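Local coordinates for unsaturated glucuronyl hydrolase (Streptococcus agalactiae, PDB 2ZZR), which hydrolyses unsaturated disaccharides of chondroitin, hyaluronan and heparin, releasing the unsaturated uronic acid from their 1,3- and 1,4-glycosidic bonds, at residues A308-K319 with Y381-F389. Residues are numbered along the deposited sequence; the frame is centred on the assembly and turned at random.
Sequences ATAVCGIHEMLK and YYLEALIRF
Arg-388 reaches across to Glu-316 and closes both terminal nitrogens on a single oxygen: OE2 of Glu-316 lies 2.9 Å from NH1 and 3.0 Å from NH2 of Arg-388. That oxygen sits in the guanidinium plane, yet the carboxylate is turned 78° to it; NH1 uses the anti lone pair and NH2 approaches from above the carboxylate plane. Lys-319 NZ is a third donor to the same OE2, a gathering of positive charge that would probably favour an ionised Glu-316. At the guanidinium's NE edge, in its plane, Glu-384 OE2 lies 2.9 Å from Arg-388 NE in a nearly straight bond and helps hold the group's rotation; Glu-384 OE1 is hydrogen-bonded to Tyr-380 OH and Trp-397 NE1. The arginine chain, extended from CG to NE, runs past His-315, laying CB over one face of the imidazole, while Cys-312 O rests over the guanidinium centre.

Toward the N-terminal ends, Cys-312 is a knob among Tyr-381, Glu-384, Ala-385 and Arg-388, and Val-311 CG1 meets Ala-385 CB at 3.7 Å. Segments 308-318 and 381-389 run the same way, axes 32° apart, within this alpha-barrel; helix 245-262, whose Tyr-253 OH is hydrogen-bonded to Arg-388 NH2, flanks the salt bridges, and helix 328-346 packs against Val-311 and His-315.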
loop_
_atom_site.group_PDB
_atom_site.type_symbol
_atom_site.label_atom_id
_atom_site.label_comp_id
_atom_site.label_asym_id
_atom_site.label_seq_id
_atom_site.Cartn_x
_atom_site.Cartn_y
_atom_site.Cartn_z
ATOM N N ALA A 308 -1.526 -1.539 -8.834
ATOM C CA ALA A 308 -2.624 -0.847 -8.149
ATOM C C ALA A 308 -2.097 0.153 -7.112
ATOM O O ALA A 308 -2.549 1.300 -7.053
ATOM C CB ALA A 308 -3.560 -1.839 -7.490
ATOM N N THR A 309 -1.122 -0.290 -6.324
ATOM C CA THR A 309 -0.490 0.543 -5.291
ATOM C C THR A 309 0.224 1.758 -5.905
ATOM O O THR A 309 0.092 2.885 -5.403
ATOM C CB THR A 309 0.478 -0.315 -4.436
ATOM O OG1 THR A 309 -0.253 -1.427 -3.900
ATOM C CG2 THR A 309 1.064 0.481 -3.275
ATOM N N ALA A 310 0.949 1.534 -6.999
ATOM C CA ALA A 310 1.635 2.622 -7.708
ATOM C C ALA A 310 0.657 3.656 -8.279
ATOM O O ALA A 310 0.940 4.860 -8.268
ATOM C CB ALA A 310 2.541 2.070 -8.812
ATOM N N VAL A 311 -0.487 3.187 -8.774
ATOM C CA VAL A 311 -1.514 4.105 -9.277
ATOM C C VAL A 311 -1.964 5.053 -8.158
ATOM O O VAL A 311 -2.022 6.270 -8.367
ATOM C CB VAL A 311 -2.716 3.368 -9.925
ATOM C CG1 VAL A 311 -3.899 4.333 -10.122
ATOM C CG2 VAL A 311 -2.308 2.760 -11.273
ATOM N N CYS A 312 -2.271 4.505 -6.982
ATOM C CA CYS A 312 -2.664 5.329 -5.824
ATOM C C CYS A 312 -1.586 6.353 -5.473
ATOM O O CYS A 312 -1.898 7.525 -5.209
ATOM C CB CYS A 312 -2.984 4.456 -4.605
ATOM S SG CYS A 312 -4.421 3.395 -4.845
ATOM N N GLY A 313 -0.327 5.907 -5.493
ATOM C CA GLY A 313 0.816 6.774 -5.179
ATOM C C GLY A 313 0.975 7.924 -6.159
ATOM O O GLY A 313 1.208 9.067 -5.760
ATOM N N ILE A 314 0.859 7.621 -7.444
ATOM C CA ILE A 314 0.972 8.643 -8.484
ATOM C C ILE A 314 -0.192 9.638 -8.341
ATOM O O ILE A 314 0.011 10.858 -8.376
ATOM C CB ILE A 314 1.010 8.012 -9.903
ATOM C CG1 ILE A 314 2.291 7.180 -10.085
ATOM C CG2 ILE A 314 0.929 9.098 -10.987
ATOM C CD1 ILE A 314 2.274 6.302 -11.330
ATOM N N HIS A 315 -1.402 9.112 -8.153
ATOM C CA HIS A 315 -2.581 9.958 -7.968
ATOM C C HIS A 315 -2.383 10.926 -6.800
ATOM O O HIS A 315 -2.656 12.131 -6.919
ATOM C CB HIS A 315 -3.833 9.097 -7.748
ATOM C CG HIS A 315 -5.087 9.902 -7.591
ATOM N ND1 HIS A 315 -5.909 10.221 -8.650
ATOM C CD2 HIS A 315 -5.647 10.462 -6.496
ATOM C CE1 HIS A 315 -6.926 10.944 -8.210
ATOM N NE2 HIS A 315 -6.788 11.106 -6.907
ATOM N N GLU A 316 -1.895 10.396 -5.683
ATOM C CA GLU A 316 -1.620 11.211 -4.500
ATOM C C GLU A 316 -0.582 12.313 -4.745
ATOM O O GLU A 316 -0.828 13.480 -4.431
ATOM C CB GLU A 316 -1.200 10.324 -3.321
ATOM C CG GLU A 316 -1.031 11.074 -1.996
ATOM C CD GLU A 316 -2.318 11.764 -1.532
ATOM O OE1 GLU A 316 -2.202 12.752 -0.774
ATOM O OE2 GLU A 316 -3.433 11.322 -1.917
ATOM N N MET A 317 0.571 11.944 -5.303
ATOM C CA MET A 317 1.647 12.916 -5.533
ATOM C C MET A 317 1.225 14.053 -6.466
ATOM O O MET A 317 1.653 15.196 -6.292
ATOM C CB MET A 317 2.886 12.232 -6.103
ATOM C CG MET A 317 4.129 13.137 -6.157
ATOM S SD MET A 317 5.045 13.209 -4.598
ATOM C CE MET A 317 4.179 14.510 -3.731
ATOM N N LEU A 318 0.388 13.721 -7.449
ATOM C CA LEU A 318 -0.081 14.679 -8.451
ATOM C C LEU A 318 -0.908 15.808 -7.850
ATOM O O LEU A 318 -1.073 16.868 -8.466
ATOM C CB LEU A 318 -0.879 13.961 -9.547
ATOM C CG LEU A 318 -0.211 13.731 -10.911
ATOM C CD1 LEU A 318 1.321 13.719 -10.866
ATOM C CD2 LEU A 318 -0.761 12.471 -11.564
ATOM N N LYS A 319 -1.426 15.588 -6.644
ATOM C CA LYS A 319 -2.139 16.651 -5.922
ATOM C C LYS A 319 -1.202 17.812 -5.582
ATOM O O LYS A 319 -1.648 18.954 -5.442
ATOM C CB LYS A 319 -2.760 16.124 -4.625
ATOM C CG LYS A 319 -3.832 15.085 -4.826
ATOM C CD LYS A 319 -4.263 14.498 -3.505
ATOM C CE LYS A 319 -5.317 13.416 -3.701
ATOM N NZ LYS A 319 -5.702 12.828 -2.380
ATOM N N TYR A 381 -6.248 -1.677 -3.005
ATOM C CA TYR A 381 -5.644 -0.536 -3.708
ATOM C C TYR A 381 -6.233 -0.309 -5.105
ATOM O O TYR A 381 -6.298 0.828 -5.584
ATOM C CB TYR A 381 -4.110 -0.628 -3.727
ATOM C CG TYR A 381 -3.509 -0.435 -2.349
ATOM C CD1 TYR A 381 -3.637 0.783 -1.676
ATOM C CD2 TYR A 381 -2.809 -1.470 -1.717
ATOM C CE1 TYR A 381 -3.102 0.963 -0.402
ATOM C CE2 TYR A 381 -2.266 -1.296 -0.453
ATOM C CZ TYR A 381 -2.408 -0.084 0.194
ATOM O OH TYR A 381 -1.879 0.080 1.443
ATOM N N TYR A 382 -6.683 -1.386 -5.741
ATOM C CA TYR A 382 -7.405 -1.270 -7.003
ATOM C C TYR A 382 -8.693 -0.464 -6.796
ATOM O O TYR A 382 -8.942 0.521 -7.500
ATOM C CB TYR A 382 -7.700 -2.663 -7.576
ATOM C CG TYR A 382 -8.661 -2.682 -8.744
ATOM C CD1 TYR A 382 -8.333 -2.074 -9.956
ATOM C CD2 TYR A 382 -9.896 -3.327 -8.636
ATOM C CE1 TYR A 382 -9.218 -2.096 -11.032
ATOM C CE2 TYR A 382 -10.788 -3.361 -9.710
ATOM C CZ TYR A 382 -10.441 -2.740 -10.899
ATOM O OH TYR A 382 -11.307 -2.767 -11.970
ATOM N N LEU A 383 -9.499 -0.865 -5.817
ATOM C CA LEU A 383 -10.724 -0.128 -5.505
ATOM C C LEU A 383 -10.433 1.298 -5.002
ATOM O O LEU A 383 -11.152 2.233 -5.346
ATOM C CB LEU A 383 -11.602 -0.903 -4.523
ATOM C CG LEU A 383 -12.996 -0.345 -4.219
ATOM C CD1 LEU A 383 -13.802 -0.149 -5.505
ATOM C CD2 LEU A 383 -13.721 -1.273 -3.251
ATOM N N GLU A 384 -9.372 1.473 -4.215
ATOM C CA GLU A 384 -8.984 2.819 -3.785
ATOM C C GLU A 384 -8.637 3.699 -4.988
ATOM O O GLU A 384 -9.007 4.880 -5.022
ATOM C CB GLU A 384 -7.830 2.794 -2.775
ATOM C CG GLU A 384 -7.658 4.138 -2.082
ATOM C CD GLU A 384 -6.315 4.285 -1.405
ATOM O OE1 GLU A 384 -6.175 3.792 -0.273
ATOM O OE2 GLU A 384 -5.417 4.917 -2.001
ATOM N N ALA A 385 -7.941 3.130 -5.974
ATOM C CA ALA A 385 -7.607 3.861 -7.197
ATOM C C ALA A 385 -8.874 4.281 -7.931
ATOM O O ALA A 385 -8.993 5.425 -8.379
ATOM C CB ALA A 385 -6.721 3.022 -8.114
ATOM N N LEU A 386 -9.821 3.351 -8.040
ATOM C CA LEU A 386 -11.090 3.638 -8.702
ATOM C C LEU A 386 -11.823 4.788 -8.015
ATOM O O LEU A 386 -12.265 5.745 -8.686
ATOM C CB LEU A 386 -11.961 2.383 -8.750
ATOM C CG LEU A 386 -11.462 1.275 -9.684
ATOM C CD1 LEU A 386 -12.387 0.050 -9.558
ATOM C CD2 LEU A 386 -11.371 1.752 -11.132
ATOM N N ILE A 387 -11.930 4.701 -6.687
ATOM C CA ILE A 387 -12.600 5.723 -5.874
ATOM C C ILE A 387 -11.848 7.066 -5.926
ATOM O O ILE A 387 -12.475 8.126 -6.029
ATOM C CB ILE A 387 -12.831 5.239 -4.404
ATOM C CG1 ILE A 387 -13.827 4.061 -4.357
ATOM C CG2 ILE A 387 -13.281 6.390 -3.472
ATOM C CD1 ILE A 387 -15.257 4.370 -4.854
ATOM N N ARG A 388 -10.514 7.014 -5.884
ATOM C CA ARG A 388 -9.689 8.215 -6.077
ATOM C C ARG A 388 -10.035 8.953 -7.372
ATOM O O ARG A 388 -10.164 10.181 -7.378
ATOM C CB ARG A 388 -8.197 7.861 -6.081
ATOM C CG ARG A 388 -7.567 7.773 -4.691
ATOM C CD ARG A 388 -6.129 7.258 -4.800
ATOM N NE ARG A 388 -5.420 7.357 -3.522
ATOM C CZ ARG A 388 -4.826 8.464 -3.076
ATOM N NH1 ARG A 388 -4.833 9.577 -3.808
ATOM N NH2 ARG A 388 -4.222 8.462 -1.894
ATOM N N PHE A 389 -10.171 8.206 -8.465
ATOM C CA PHE A 389 -10.442 8.798 -9.778
ATOM C C PHE A 389 -11.854 9.361 -9.855
ATOM O O PHE A 389 -12.097 10.371 -10.531
ATOM C CB PHE A 389 -10.255 7.749 -10.873
ATOM C CG PHE A 389 -8.857 7.649 -11.395
ATOM C CD1 PHE A 389 -7.779 7.449 -10.530
ATOM C CD2 PHE A 389 -8.614 7.719 -12.762
ATOM C CE1 PHE A 389 -6.481 7.336 -11.025
ATOM C CE2 PHE A 389 -7.323 7.608 -13.264
ATOM C CZ PHE A 389 -6.255 7.416 -12.394
HETATM O O HOH W 1 -9.539 11.735 -5.025
#